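PDB 6UVZ: amidohydrolase 2 from Bifidobacterium longum subsp. infantis, which probably acts as a hydrolase of the metal-dependent amidohydrolase superfamily, although its substrate is not established. Local coordinates for residues 10-15 with 215-220; 162-167 with 189-194. All coordinates share one frame; numbering follows the deposited sequence.

Contact 1: 10-15 with 215-220; sequences DSHFHI and LYSSNW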
loop_
_atom_site.group_PDB
_atom_site.type_symbol
_atom_site.label_atom_id
_atom_site.label_comp_id
_atom_site.label_asym_id
_atom_site.label_seq_id
_atom_site.Cartn_x
_atom_site.Cartn_y
_atom_site.Cartn_z
ATOM N N ASP A 10 -2.925 8.913 4.424
ATOM C CA ASP A 10 -3.427 7.711 3.767
ATOM C C ASP A 10 -2.292 7.070 2.979
ATOM O O ASP A 10 -1.878 7.589 1.939
ATOM C CB ASP A 10 -4.599 8.053 2.853
ATOM C CG ASP A 10 -5.522 6.875 2.624
ATOM O OD1 ASP A 10 -6.745 7.041 2.803
ATOM O OD2 ASP A 10 -5.026 5.781 2.284
ATOM N N SER A 11 -1.791 5.935 3.460
ATOM C CA SER A 11 -0.646 5.297 2.824
ATOM C C SER A 11 -1.018 4.451 1.611
ATOM O O SER A 11 -0.121 3.867 0.994
ATOM C CB SER A 11 0.105 4.434 3.843
ATOM O OG SER A 11 -0.739 3.438 4.393
ATOM N N HIS A 12 -2.297 4.380 1.240
ATOM C CA HIS A 12 -2.706 3.532 0.120
ATOM C C HIS A 12 -4.079 3.979 -0.362
ATOM O O HIS A 12 -5.082 3.723 0.311
ATOM C CB HIS A 12 -2.723 2.066 0.542
ATOM C CG HIS A 12 -2.955 1.109 -0.587
ATOM N ND1 HIS A 12 -1.961 0.299 -1.090
ATOM C CD2 HIS A 12 -4.069 0.827 -1.304
ATOM C CE1 HIS A 12 -2.450 -0.438 -2.071
ATOM N NE2 HIS A 12 -3.727 -0.137 -2.221
ATOM N N PHE A 13 -4.124 4.634 -1.522
ATOM C CA PHE A 13 -5.389 4.989 -2.150
ATOM C C PHE A 13 -5.209 4.961 -3.661
ATOM O O PHE A 13 -4.087 4.965 -4.173
ATOM C CB PHE A 13 -5.896 6.362 -1.685
ATOM C CG PHE A 13 -5.253 7.525 -2.392
ATOM C CD1 PHE A 13 -5.874 8.121 -3.480
ATOM C CD2 PHE A 13 -4.037 8.029 -1.965
ATOM C CE1 PHE A 13 -5.289 9.190 -4.132
ATOM C CE2 PHE A 13 -3.448 9.099 -2.612
ATOM C CZ PHE A 13 -4.075 9.680 -3.697
ATOM N N HIS A 14 -6.336 4.934 -4.372
ATOM C CA HIS A 14 -6.341 4.875 -5.826
ATOM C C HIS A 14 -7.268 5.940 -6.392
ATOM O O HIS A 14 -8.237 6.353 -5.747
ATOM C CB HIS A 14 -6.792 3.499 -6.340
ATOM C CG HIS A 14 -6.030 2.349 -5.757
ATOM N ND1 HIS A 14 -4.758 2.015 -6.167
ATOM C CD2 HIS A 14 -6.369 1.448 -4.807
ATOM C CE1 HIS A 14 -4.341 0.961 -5.488
ATOM N NE2 HIS A 14 -5.301 0.596 -4.656
ATOM N N ILE A 15 -6.957 6.379 -7.612
ATOM C CA ILE A 15 -7.839 7.223 -8.408
ATOM C C ILE A 15 -7.759 6.748 -9.852
ATOM O O ILE A 15 -6.712 6.287 -10.315
ATOM C CB ILE A 15 -7.482 8.727 -8.317
ATOM C CG1 ILE A 15 -6.021 8.963 -8.708
ATOM C CG2 ILE A 15 -7.778 9.277 -6.929
ATOM C CD1 ILE A 15 -5.636 10.423 -8.770
ATOM N N LEU A 215 1.048 0.874 9.189
ATOM C CA LEU A 215 0.580 2.042 8.458
ATOM C C LEU A 215 -0.937 2.015 8.329
ATOM O O LEU A 215 -1.527 0.962 8.071
ATOM C CB LEU A 215 1.207 2.101 7.062
ATOM C CG LEU A 215 2.724 1.941 6.958
ATOM C CD1 LEU A 215 3.135 1.724 5.511
ATOM C CD2 LEU A 215 3.428 3.153 7.534
ATOM N N TYR A 216 -1.565 3.176 8.501
ATOM C CA TYR A 216 -2.987 3.305 8.216
ATOM C C TYR A 216 -3.208 3.332 6.710
ATOM O O TYR A 216 -2.543 4.083 5.988
ATOM C CB TYR A 216 -3.574 4.566 8.847
ATOM C CG TYR A 216 -4.881 4.977 8.205
ATOM C CD1 TYR A 216 -6.053 4.275 8.458
ATOM C CD2 TYR A 216 -4.940 6.055 7.330
ATOM C CE1 TYR A 216 -7.248 4.639 7.863
ATOM C CE2 TYR A 216 -6.130 6.426 6.731
ATOM C CZ TYR A 216 -7.280 5.716 7.002
ATOM O OH TYR A 216 -8.464 6.085 6.408
ATOM N N SER A 217 -4.155 2.525 6.243
ATOM C CA SER A 217 -4.470 2.428 4.825
ATOM C C SER A 217 -5.976 2.308 4.660
ATOM O O SER A 217 -6.619 1.518 5.357
ATOM C CB SER A 217 -3.763 1.227 4.187
ATOM O OG SER A 217 -4.330 0.915 2.929
ATOM N N SER A 218 -6.534 3.089 3.738
ATOM C CA SER A 218 -7.963 3.053 3.452
ATOM C C SER A 218 -8.321 2.148 2.285
ATOM O O SER A 218 -9.441 1.627 2.246
ATOM C CB SER A 218 -8.486 4.465 3.158
ATOM O OG SER A 218 -7.948 4.963 1.945
ATOM N N ASN A 219 -7.402 1.953 1.336
ATOM C CA ASN A 219 -7.664 1.187 0.115
ATOM C C ASN A 219 -8.841 1.773 -0.664
ATOM O O ASN A 219 -9.570 1.054 -1.351
ATOM C CB ASN A 219 -7.898 -0.296 0.422
ATOM C CG ASN A 219 -7.638 -1.189 -0.774
ATOM O OD1 ASN A 219 -6.952 -0.799 -1.719
ATOM N ND2 ASN A 219 -8.184 -2.400 -0.739
ATOM N N TRP A 220 -9.025 3.085 -0.555
ATOM C CA TRP A 220 -10.111 3.759 -1.248
ATOM C C TRP A 220 -9.802 3.845 -2.743
ATOM O O TRP A 220 -8.646 4.051 -3.125
ATOM C CB TRP A 220 -10.307 5.158 -0.658
ATOM C CG TRP A 220 -11.456 5.929 -1.223
ATOM C CD1 TRP A 220 -12.747 5.913 -0.785
ATOM C CD2 TRP A 220 -11.417 6.842 -2.325
ATOM N NE1 TRP A 220 -13.516 6.756 -1.549
ATOM C CE2 TRP A 220 -12.723 7.339 -2.502
ATOM C CE3 TRP A 220 -10.404 7.286 -3.181
ATOM C CZ2 TRP A 220 -13.044 8.257 -3.499
ATOM C CZ3 TRP A 220 -10.725 8.198 -4.172
ATOM C CH2 TRP A 220 -12.034 8.673 -4.321
#

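Contact 2: 162-167 with 189-194; sequences DHLGNV and IKVSGD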
loop_
_atom_site.group_PDB
_atom_site.type_symbol
_atom_site.label_atom_id
_atom_site.label_comp_id
_atom_site.label_asym_id
_atom_site.label_seq_id
_atom_site.Cartn_x
_atom_site.Cartn_y
_atom_site.Cartn_z
ATOM N N ASP A 162 1.323 -4.955 1.554
ATOM C CA ASP A 162 -0.003 -4.440 1.239
ATOM C C ASP A 162 -1.084 -5.353 1.802
ATOM O O ASP A 162 -1.008 -6.579 1.667
ATOM C CB ASP A 162 -0.185 -4.302 -0.274
ATOM C CG ASP A 162 0.620 -3.163 -0.857
ATOM O OD1 ASP A 162 1.334 -2.481 -0.090
ATOM O OD2 ASP A 162 0.535 -2.947 -2.084
ATOM N N HIS A 163 -2.084 -4.745 2.441
ATOM C CA HIS A 163 -3.331 -5.423 2.800
ATOM C C HIS A 163 -3.091 -6.600 3.741
ATOM O O HIS A 163 -3.647 -7.685 3.559
ATOM C CB HIS A 163 -4.084 -5.874 1.546
ATOM C CG HIS A 163 -4.386 -4.763 0.587
ATOM N ND1 HIS A 163 -4.135 -3.439 0.876
ATOM C CD2 HIS A 163 -4.920 -4.781 -0.657
ATOM C CE1 HIS A 163 -4.499 -2.689 -0.148
ATOM N NE2 HIS A 163 -4.979 -3.478 -1.092
ATOM N N LEU A 164 -2.254 -6.382 4.759
ATOM C CA LEU A 164 -1.965 -7.388 5.783
ATOM C C LEU A 164 -1.416 -8.678 5.179
ATOM O O LEU A 164 -1.621 -9.767 5.723
ATOM C CB LEU A 164 -3.203 -7.680 6.636
ATOM C CG LEU A 164 -3.750 -6.512 7.459
ATOM C CD1 LEU A 164 -5.151 -6.817 7.963
ATOM C CD2 LEU A 164 -2.820 -6.193 8.621
ATOM N N GLY A 165 -0.718 -8.568 4.050
ATOM C CA GLY A 165 -0.128 -9.715 3.396
ATOM C C GLY A 165 -1.084 -10.581 2.606
ATOM O O GLY A 165 -0.648 -11.596 2.046
ATOM N N ASN A 166 -2.366 -10.214 2.537
ATOM C CA ASN A 166 -3.388 -11.011 1.851
ATOM C C ASN A 166 -3.424 -12.442 2.382
ATOM O O ASN A 166 -3.573 -13.403 1.622
ATOM C CB ASN A 166 -3.181 -10.998 0.333
ATOM C CG ASN A 166 -3.499 -9.652 -0.288
ATOM O OD1 ASN A 166 -4.633 -9.397 -0.696
ATOM N ND2 ASN A 166 -2.498 -8.783 -0.364
ATOM N N VAL A 167 -3.289 -12.586 3.697
ATOM C CA VAL A 167 -3.258 -13.898 4.337
ATOM C C VAL A 167 -4.683 -14.412 4.508
ATOM O O VAL A 167 -5.611 -13.612 4.695
ATOM C CB VAL A 167 -2.525 -13.841 5.686
ATOM C CG1 VAL A 167 -1.075 -13.435 5.483
ATOM C CG2 VAL A 167 -3.221 -12.873 6.633
ATOM N N ILE A 189 3.720 -2.792 7.203
ATOM C CA ILE A 189 2.517 -3.532 6.846
ATOM C C ILE A 189 1.310 -2.609 6.965
ATOM O O ILE A 189 1.210 -1.813 7.905
ATOM C CB ILE A 189 2.348 -4.794 7.721
ATOM C CG1 ILE A 189 1.128 -5.603 7.277
ATOM C CG2 ILE A 189 2.271 -4.429 9.198
ATOM C CD1 ILE A 189 1.055 -6.981 7.895
ATOM N N LYS A 190 0.405 -2.705 5.997
ATOM C CA LYS A 190 -0.801 -1.891 5.959
ATOM C C LYS A 190 -1.983 -2.680 6.502
ATOM O O LYS A 190 -2.101 -3.886 6.263
ATOM C CB LYS A 190 -1.102 -1.431 4.532
ATOM C CG LYS A 190 -0.077 -0.479 3.956
ATOM C CD LYS A 190 -0.380 -0.172 2.503
ATOM C CE LYS A 190 0.488 0.962 2.001
ATOM N NZ LYS A 190 0.394 1.135 0.527
ATOM N N VAL A 191 -2.861 -1.994 7.226
ATOM C CA VAL A 191 -4.068 -2.605 7.777
ATOM C C VAL A 191 -5.218 -2.204 6.859
ATOM O O VAL A 191 -5.919 -1.216 7.096
ATOM C CB VAL A 191 -4.312 -2.188 9.226
ATOM C CG1 VAL A 191 -5.487 -2.962 9.804
ATOM C CG2 VAL A 191 -3.064 -2.417 10.053
ATOM N N SER A 192 -5.409 -2.979 5.793
ATOM C CA SER A 192 -6.500 -2.726 4.856
ATOM C C SER A 192 -6.764 -4.015 4.077
ATOM O O SER A 192 -6.509 -5.113 4.585
ATOM C CB SER A 192 -6.145 -1.519 3.964
ATOM O OG SER A 192 -4.957 -1.760 3.231
ATOM N N GLY A 193 -7.267 -3.881 2.852
ATOM C CA GLY A 193 -7.531 -5.036 2.015
ATOM C C GLY A 193 -8.824 -4.930 1.234
ATOM O O GLY A 193 -9.595 -3.983 1.419
ATOM N N ASP A 194 -9.071 -5.898 0.352
ATOM C CA ASP A 194 -10.310 -5.940 -0.412
ATOM C C ASP A 194 -11.485 -6.469 0.400
ATOM O O ASP A 194 -12.574 -6.644 -0.158
ATOM C CB ASP A 194 -10.125 -6.795 -1.669
ATOM C CG ASP A 194 -8.996 -6.298 -2.551
ATOM O OD1 ASP A 194 -8.269 -5.376 -2.125
ATOM O OD2 ASP A 194 -8.837 -6.828 -3.670
#

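Contact 1: 10-15 with 215-220
Segments 10-15 and 215-220 run in the same direction, although 10-15 turns a corner at S11 and H12, and three backbone bonds join them: S11 N to Y216 O at 3.2 Å, N219 N to H12 O at 3.1 Å, and H14 N to W220 O at 2.8 Å. Y216 O takes a second donor, the hydroxyl of S11, whose chi1 of 59° sets OG beside S11 N, so that both donors reach the one carbonyl; that bond is modelled very short, so its length is doubtful. The D10 carboxylate bonds within its own segment and across to 215-220. Its OD2 accepts H12 N through the anti lone pair at 3.2 Å, closing an Asx turn, and also takes a weak bond from S218 N. S218 OG donates to OD1, an oxygen whose position is less sure. This is the seam of a TIM barrel, where strand 7-13 meets strand 214-216, the last of the eight. At the end of strand 7-13, H12 and H14 form the His-X-His pattern that many amidohydrolases use to bind metal, a role that can only be inferred here. N219 lies side by side with H12 and points the same way, its amide plane 70° from the ring, with OD1 3.3 Å from H12 CD2. The same OD1 sits at the edge of the H14 ring, in its plane, 3.6 Å from NE2. The other polar ends face elsewhere: H12 ND1 meets K190, H14 ND1 meets V58 O, and N219 ND2 reaches G193 O. I15 CG2 lies at the W220 indole edge, near its plane, 4.2 Å from CZ3; L41 of helix 38-47 packs on the same indole.

Contact 2: 162-167 with 189-194
At the C-terminal mouth of the TIM barrel, H163 and L164 follow strand 159-161, the sixth, where many amidohydrolase relatives carry an active-site histidine, a role only inferred for H163; both pack against the end of strand 187-191. Residues 163 to 166 all have positive phi and make a left-handed turn, with G165 N bonded to D162 O and N166 N to H163 O. H163 CG stands anti to the carbonyl carbon (chi1 -57°), which starts the imidazole alongside G193. D162 CB lies over one ring face and G193 CA over the other, each offset toward the rim; the glycine makes a CH-pi contact, 3.8 Å from the centroid. H163 ND1 gives a weak, bent bond to S192 OG at 3.0 Å, and that hydroxyl also bonds S217. D194 OD1 approaches H163 CD2 at 3.7 Å, with carboxylate and ring planes 62° apart. An alanine here would probably leave G193 CA without its ring face and S192 OG without this donor, opening a gap between G193 CA and D162 CB. L164 N makes a weak bond to K190 O at 2.9 Å, while L164 CD2 touches I189 CD1 and V191 CG2, each at 4.0 Å. K190 is extended beside D162, with NZ 3.8 Å from OD1, a long salt bridge; its stronger ionic partner is E136. Behind this, L164 and I189 rest on V205 of helix 199-209, L164 also on I201, and V191 touches V214 of strand 214-216.

How the contacts relate
From the N terminus, residues 10-15 finish the first barrel strand and run on past it; their partner segment comes some 200 residues later. The chain then goes round the barrel through strands 51-58, 80-86, 101-103 and 135-137. Leaving strand 159-161, it enters 162-167, passes helix 172-181 and returns as 189-194, so contact 2 closes a short loop across one helical crossover. Helix 199-209 leads on to strand 214-216, where contact 1 closes the long loop, and the whole barrel, around contact 2. S217 OG and S192 OG, 2.8 Å apart, link the neighbouring strand ends, while K190 NZ reaches back to strand 7-13, 2.8 Å from S11 O.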